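PDB 4NEK: enoyl-CoA hydratase/carnithine racemase from Magnetospirillum magneticum, which belongs to the crotonase-like enoyl-CoA hydratase/isomerase family and probably shifts the double bond of delta(3)-enoyl-CoA thioesters to the delta(2) position. Local coordinates for residues E73-G77 / S78-R82; D165-A169 / V170-N174; A195-R198 / S199-V202. All blocks are in the same frame, centred on the assembly; numbering follows the deposited sequence.

In the fold
All three contacts are local and mark ends of helices in one crotonase-like chain. Contact 1 opens helix 79-88 after a beta turn, contact 2 closes helix 164-169 with a Schellman motif, and contact 3 opens helix 198-208 from Pro197. They follow one another in sequence and do not touch: the centres of contacts 1 and 2 lie 29 Å apart, those of 1 and 3 lie 32 Å apart. Contacts 2 and 3 are the nearest pair, with centres 26 Å and closest atoms about 13 Å apart, and both reach the third subunit of the six-chain assembly. Contact 1 meets the second subunit, hydrogen-bonding its Asp227 through Leu75 N and Ser76 OG.

Contact 1. Residues E73-G77 / S78-R82; sequences EALSG and SVADR
A type II beta turn, Leu75 to Ser78, runs straight into the N-cap of helix 79-88, and Ser78 serves both. Its backbone N closes the turn on Leu75 O at 3.0 Å. Its hydroxyl donates to the same oxygen, OG to Leu75 O 2.7 Å, from only 16° off the carbonyl plane, so two donors of one residue grip a single carbonyl. With chi1 at 70°, OG sits between the backbone N and the carbonyl carbon, where it can also accept the capping bond from Asp81 N at 3.2 Å. Asp81 answers across the turn: OD2 takes Gly77 N at 3.1 Å on its anti side, 24° out of the carboxylate plane, while OD1 is salt-bridged to Arg85. Leu75 CD1 makes a loose apolar contact with Ala80 CB at 4.3 Å and also lies beside Ser78 OG. Without the hydroxyl, as with an alanine here, Asp81 N would probably lose its cap and Leu75 O one of its two donors. Turn and helix start are thus tied by bonds in both directions: Ser78 OG caps Asp81 N, and Asp81 OD2 holds the amide of Gly77, one residue before the cap.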
# COMPACT_ATOMS: atom_id res chain seq x y z
N GLU C 73 -18.87 -29.74 -25.81
CA GLU C 73 -20.24 -29.49 -26.20
C GLU C 73 -20.90 -28.53 -25.23
O GLU C 73 -21.70 -27.70 -25.62
CB GLU C 73 -21.03 -30.80 -26.40
CG GLU C 73 -21.36 -31.66 -25.15
CD GLU C 73 -20.47 -32.92 -25.06
OE1 GLU C 73 -19.21 -32.79 -25.13
OE2 GLU C 73 -21.04 -34.05 -24.93
N ALA C 74 -20.52 -28.60 -23.96
CA ALA C 74 -21.12 -27.77 -22.91
C ALA C 74 -20.21 -27.66 -21.69
O ALA C 74 -19.37 -28.53 -21.45
CB ALA C 74 -22.45 -28.37 -22.47
N LEU C 75 -20.40 -26.62 -20.90
CA LEU C 75 -19.83 -26.56 -19.58
C LEU C 75 -20.80 -27.19 -18.58
O LEU C 75 -20.36 -27.96 -17.71
CB LEU C 75 -19.46 -25.12 -19.21
CG LEU C 75 -18.93 -24.92 -17.77
CD1 LEU C 75 -17.67 -25.73 -17.51
CD2 LEU C 75 -18.71 -23.45 -17.46
N SER C 76 -22.09 -26.90 -18.69
CA SER C 76 -23.10 -27.48 -17.77
C SER C 76 -23.04 -28.97 -17.78
O SER C 76 -23.02 -29.60 -18.83
CB SER C 76 -24.52 -27.07 -18.16
OG SER C 76 -24.67 -25.65 -18.15
N GLY C 77 -22.93 -29.56 -16.61
CA GLY C 77 -22.88 -31.02 -16.52
C GLY C 77 -21.56 -31.66 -16.93
O GLY C 77 -21.40 -32.86 -16.75
N SER C 78 -20.57 -30.89 -17.39
CA SER C 78 -19.27 -31.45 -17.71
C SER C 78 -18.42 -31.85 -16.49
O SER C 78 -18.71 -31.57 -15.33
CB SER C 78 -18.46 -30.44 -18.51
OG SER C 78 -18.06 -29.34 -17.70
N VAL C 79 -17.36 -32.56 -16.79
CA VAL C 79 -16.45 -33.00 -15.78
C VAL C 79 -15.75 -31.76 -15.14
O VAL C 79 -15.45 -31.77 -13.95
CB VAL C 79 -15.49 -34.07 -16.38
CG1 VAL C 79 -14.44 -33.44 -17.31
CG2 VAL C 79 -14.81 -34.86 -15.29
N ALA C 80 -15.51 -30.72 -15.91
CA ALA C 80 -14.93 -29.51 -15.34
C ALA C 80 -15.90 -28.90 -14.34
O ALA C 80 -15.49 -28.50 -13.28
CB ALA C 80 -14.60 -28.50 -16.43
N ASP C 81 -17.17 -28.85 -14.69
CA ASP C 81 -18.20 -28.39 -13.79
C ASP C 81 -18.22 -29.24 -12.51
O ASP C 81 -18.29 -28.71 -11.41
CB ASP C 81 -19.53 -28.46 -14.53
CG ASP C 81 -20.73 -27.86 -13.73
OD1 ASP C 81 -20.57 -26.91 -12.95
OD2 ASP C 81 -21.87 -28.30 -13.99
N ARG C 82 -18.08 -30.55 -12.64
CA ARG C 82 -18.07 -31.42 -11.46
C ARG C 82 -16.91 -31.03 -10.53
O ARG C 82 -17.06 -30.92 -9.32
CB ARG C 82 -17.94 -32.90 -11.86
CG ARG C 82 -18.83 -33.87 -11.04
CD ARG C 82 -18.90 -35.40 -11.51
NE ARG C 82 -18.70 -35.63 -12.98
CZ ARG C 82 -19.61 -35.42 -13.95
NH1 ARG C 82 -20.83 -34.96 -13.66
NH2 ARG C 82 -19.30 -35.66 -15.23

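Contact 2. Residues D165-A169 / V170-N174; sequences DTAEA and VGLIN
Ala167 and Ile173 meet on the tight side of a Schellman motif that ends helix 164-169. Ala167 CB touches Ile173 CD1 at 3.9 Å and lies 4.3 Å from Leu172 CB, while Ile173 CG1 comes alongside Glu168 CB, also at 3.9 Å. Ile173 can do this because its CG1 stands between the backbone N and the carbonyl carbon, chi1 62°, which turns the ethyl arm back to the helix. Two bonds define the motif: Leu172 N to Ala167 O at 2.9 Å, and Gly171 N, from a residue at positive phi, to Glu168 O at 3.1 Å. Ala167 O also accepts weakly from Ile173 N, and Val170 N continues the helical pattern to Thr166 O at 2.9 Å. The loose, solvent side is that of exposed Ala169. A third side faces a subunit: Glu168, extended beyond CG, carries OE2 past Asn174 O, 3.3 Å off, to a salt bridge with Arg151 of the third subunit. Val170 and Leu172 pack on helix 139-147, through Ala147 and Met143. Ile173 rests on Val116 and Ala118 of strand 115-118 and on Phe124 of strand 123-125, just before the chain enters strand 175-176.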
# COMPACT_ATOMS: atom_id res chain seq x y z
N ASP C 165 1.11 -8.43 -6.91
CA ASP C 165 0.72 -7.17 -6.31
C ASP C 165 -0.79 -7.02 -6.21
O ASP C 165 -1.36 -6.84 -5.13
CB ASP C 165 1.35 -6.00 -7.04
CG ASP C 165 1.07 -5.99 -8.58
OD1 ASP C 165 0.68 -7.01 -9.20
OD2 ASP C 165 1.19 -4.88 -9.16
N THR C 166 -1.45 -7.19 -7.32
CA THR C 166 -2.88 -7.05 -7.37
C THR C 166 -3.52 -8.21 -6.61
O THR C 166 -4.47 -8.01 -5.87
CB THR C 166 -3.33 -7.04 -8.83
OG1 THR C 166 -2.69 -5.95 -9.51
CG2 THR C 166 -4.83 -6.89 -8.95
N ALA C 167 -3.00 -9.42 -6.79
CA ALA C 167 -3.65 -10.57 -6.21
C ALA C 167 -3.67 -10.48 -4.71
O ALA C 167 -4.68 -10.80 -4.08
CB ALA C 167 -2.92 -11.84 -6.61
N GLU C 168 -2.57 -10.05 -4.11
CA GLU C 168 -2.60 -9.85 -2.70
C GLU C 168 -3.46 -8.65 -2.33
O GLU C 168 -4.22 -8.70 -1.38
CB GLU C 168 -1.21 -9.71 -2.10
CG GLU C 168 -1.28 -9.64 -0.58
CD GLU C 168 0.04 -9.87 0.15
OE1 GLU C 168 1.09 -10.02 -0.51
OE2 GLU C 168 0.05 -9.92 1.42
N ALA C 169 -3.38 -7.56 -3.06
CA ALA C 169 -4.16 -6.39 -2.67
C ALA C 169 -5.68 -6.68 -2.67
O ALA C 169 -6.38 -6.20 -1.83
CB ALA C 169 -3.86 -5.23 -3.60
N VAL C 170 -6.18 -7.47 -3.60
CA VAL C 170 -7.59 -7.72 -3.61
C VAL C 170 -7.99 -8.95 -2.81
O VAL C 170 -9.17 -9.31 -2.81
CB VAL C 170 -8.15 -7.84 -5.04
CG1 VAL C 170 -7.72 -6.64 -5.86
CG2 VAL C 170 -7.72 -9.14 -5.73
N GLY C 171 -7.05 -9.60 -2.12
CA GLY C 171 -7.42 -10.71 -1.25
C GLY C 171 -7.62 -12.05 -1.95
O GLY C 171 -8.25 -13.00 -1.43
N LEU C 172 -7.03 -12.16 -3.12
CA LEU C 172 -7.05 -13.43 -3.82
C LEU C 172 -6.06 -14.39 -3.22
O LEU C 172 -6.24 -15.59 -3.29
CB LEU C 172 -6.75 -13.21 -5.29
CG LEU C 172 -7.01 -14.39 -6.20
CD1 LEU C 172 -8.50 -14.77 -6.27
CD2 LEU C 172 -6.51 -14.03 -7.58
N ILE C 173 -4.97 -13.88 -2.68
CA ILE C 173 -3.95 -14.75 -2.05
C ILE C 173 -3.61 -14.15 -0.70
O ILE C 173 -3.78 -12.95 -0.51
CB ILE C 173 -2.63 -14.84 -2.86
CG1 ILE C 173 -1.97 -13.48 -2.98
CG2 ILE C 173 -2.91 -15.40 -4.23
CD1 ILE C 173 -0.71 -13.51 -3.83
N ASN C 174 -3.06 -14.96 0.18
CA ASN C 174 -2.68 -14.48 1.46
C ASN C 174 -1.31 -13.86 1.41
O ASN C 174 -1.00 -12.99 2.23
CB ASN C 174 -2.63 -15.62 2.45
CG ASN C 174 -4.00 -16.14 2.80
OD1 ASN C 174 -4.59 -15.75 3.79
ND2 ASN C 174 -4.52 -16.98 1.98

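Contact 3. Residues A195-R198 / S199-V202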
# COMPACT_ATOMS: atom_id res chain seq x y z
N ALA C 195 -4.39 -29.20 12.75
CA ALA C 195 -4.30 -29.36 14.21
C ALA C 195 -5.44 -28.68 14.93
O ALA C 195 -5.58 -28.86 16.11
CB ALA C 195 -3.00 -28.80 14.72
N LYS C 196 -6.29 -27.93 14.25
CA LYS C 196 -7.48 -27.40 14.90
C LYS C 196 -8.49 -28.54 15.05
O LYS C 196 -8.38 -29.55 14.36
CB LYS C 196 -8.14 -26.35 14.02
CG LYS C 196 -7.25 -25.25 13.60
CD LYS C 196 -6.50 -24.65 14.75
CE LYS C 196 -6.04 -23.25 14.35
NZ LYS C 196 -4.91 -22.85 15.18
N PRO C 197 -9.50 -28.36 15.92
CA PRO C 197 -10.60 -29.34 16.01
C PRO C 197 -11.49 -29.35 14.77
O PRO C 197 -12.22 -28.39 14.52
CB PRO C 197 -11.39 -28.86 17.25
CG PRO C 197 -11.06 -27.42 17.41
CD PRO C 197 -9.66 -27.27 16.89
N ARG C 198 -11.44 -30.45 14.02
CA ARG C 198 -12.07 -30.51 12.73
C ARG C 198 -13.54 -30.12 12.74
O ARG C 198 -14.02 -29.41 11.84
CB ARG C 198 -11.91 -31.89 12.07
CG ARG C 198 -12.52 -31.89 10.65
CD ARG C 198 -12.27 -33.17 9.85
NE ARG C 198 -12.83 -34.33 10.54
CZ ARG C 198 -12.47 -35.59 10.33
NH1 ARG C 198 -11.56 -35.92 9.43
NH2 ARG C 198 -13.04 -36.53 11.04
N SER C 199 -14.29 -30.61 13.70
CA SER C 199 -15.74 -30.43 13.61
C SER C 199 -16.08 -28.97 13.78
O SER C 199 -16.99 -28.48 13.16
CB SER C 199 -16.43 -31.27 14.67
OG SER C 199 -15.84 -30.96 15.90
N ILE C 200 -15.34 -28.27 14.62
CA ILE C 200 -15.54 -26.84 14.77
C ILE C 200 -15.07 -26.05 13.56
O ILE C 200 -15.77 -25.17 13.05
CB ILE C 200 -14.75 -26.28 15.96
CG1 ILE C 200 -15.03 -27.08 17.25
CG2 ILE C 200 -15.08 -24.81 16.16
CD1 ILE C 200 -16.49 -27.16 17.65
N LEU C 201 -13.90 -26.40 13.07
CA LEU C 201 -13.33 -25.71 11.94
C LEU C 201 -14.25 -25.74 10.75
O LEU C 201 -14.44 -24.74 10.04
CB LEU C 201 -12.03 -26.34 11.54
CG LEU C 201 -11.18 -25.53 10.58
CD1 LEU C 201 -10.93 -24.11 11.06
CD2 LEU C 201 -9.83 -26.20 10.38
N VAL C 202 -14.84 -26.90 10.51
CA VAL C 202 -15.79 -27.07 9.44
C VAL C 202 -17.01 -26.16 9.60
O VAL C 202 -17.52 -25.63 8.61
CB VAL C 202 -16.18 -28.58 9.38
CG1 VAL C 202 -17.51 -28.82 8.70
CG2 VAL C 202 -15.08 -29.36 8.67
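Arg198 lies against Val202 with its aliphatic stem, while its flat guanidinium meets nothing across the contact; NH2 is salt-bridged to Asp46 and NH1 hydrogen-bonded to Val48 O. With CG anti to the backbone N (chi1 -176°), the stem lies side by side with Val202, both pointing the same way, Arg198 CG 4.1 Å from Val202 CG2; the bend at chi3 comes beyond that touch. Pro197, the N-cap residue of helix 198-208, meets Ile200 one turn on: its puckered ring puts CG 4.0 Å from Ile200 CG1, and the two side chains cross obliquely. The first helical bonds start here. Leu201 N reaches Pro197 O at 3.0 Å, and Val202 N reaches Arg198 O, also at 3.0 Å. Leu201 CD2 reaches back to Lys196 CB at 4.0 Å. Ile129 and Met157 of the third subunit pack against Pro197 and Leu201 respectively. Within the chain, Pro197 and Ile200 both pack on Ala234 of helix 233-243, whereas Leu201 and Val202 touch Pro93 and Arg91 in the loop between helix 79-88 and strand 94-98.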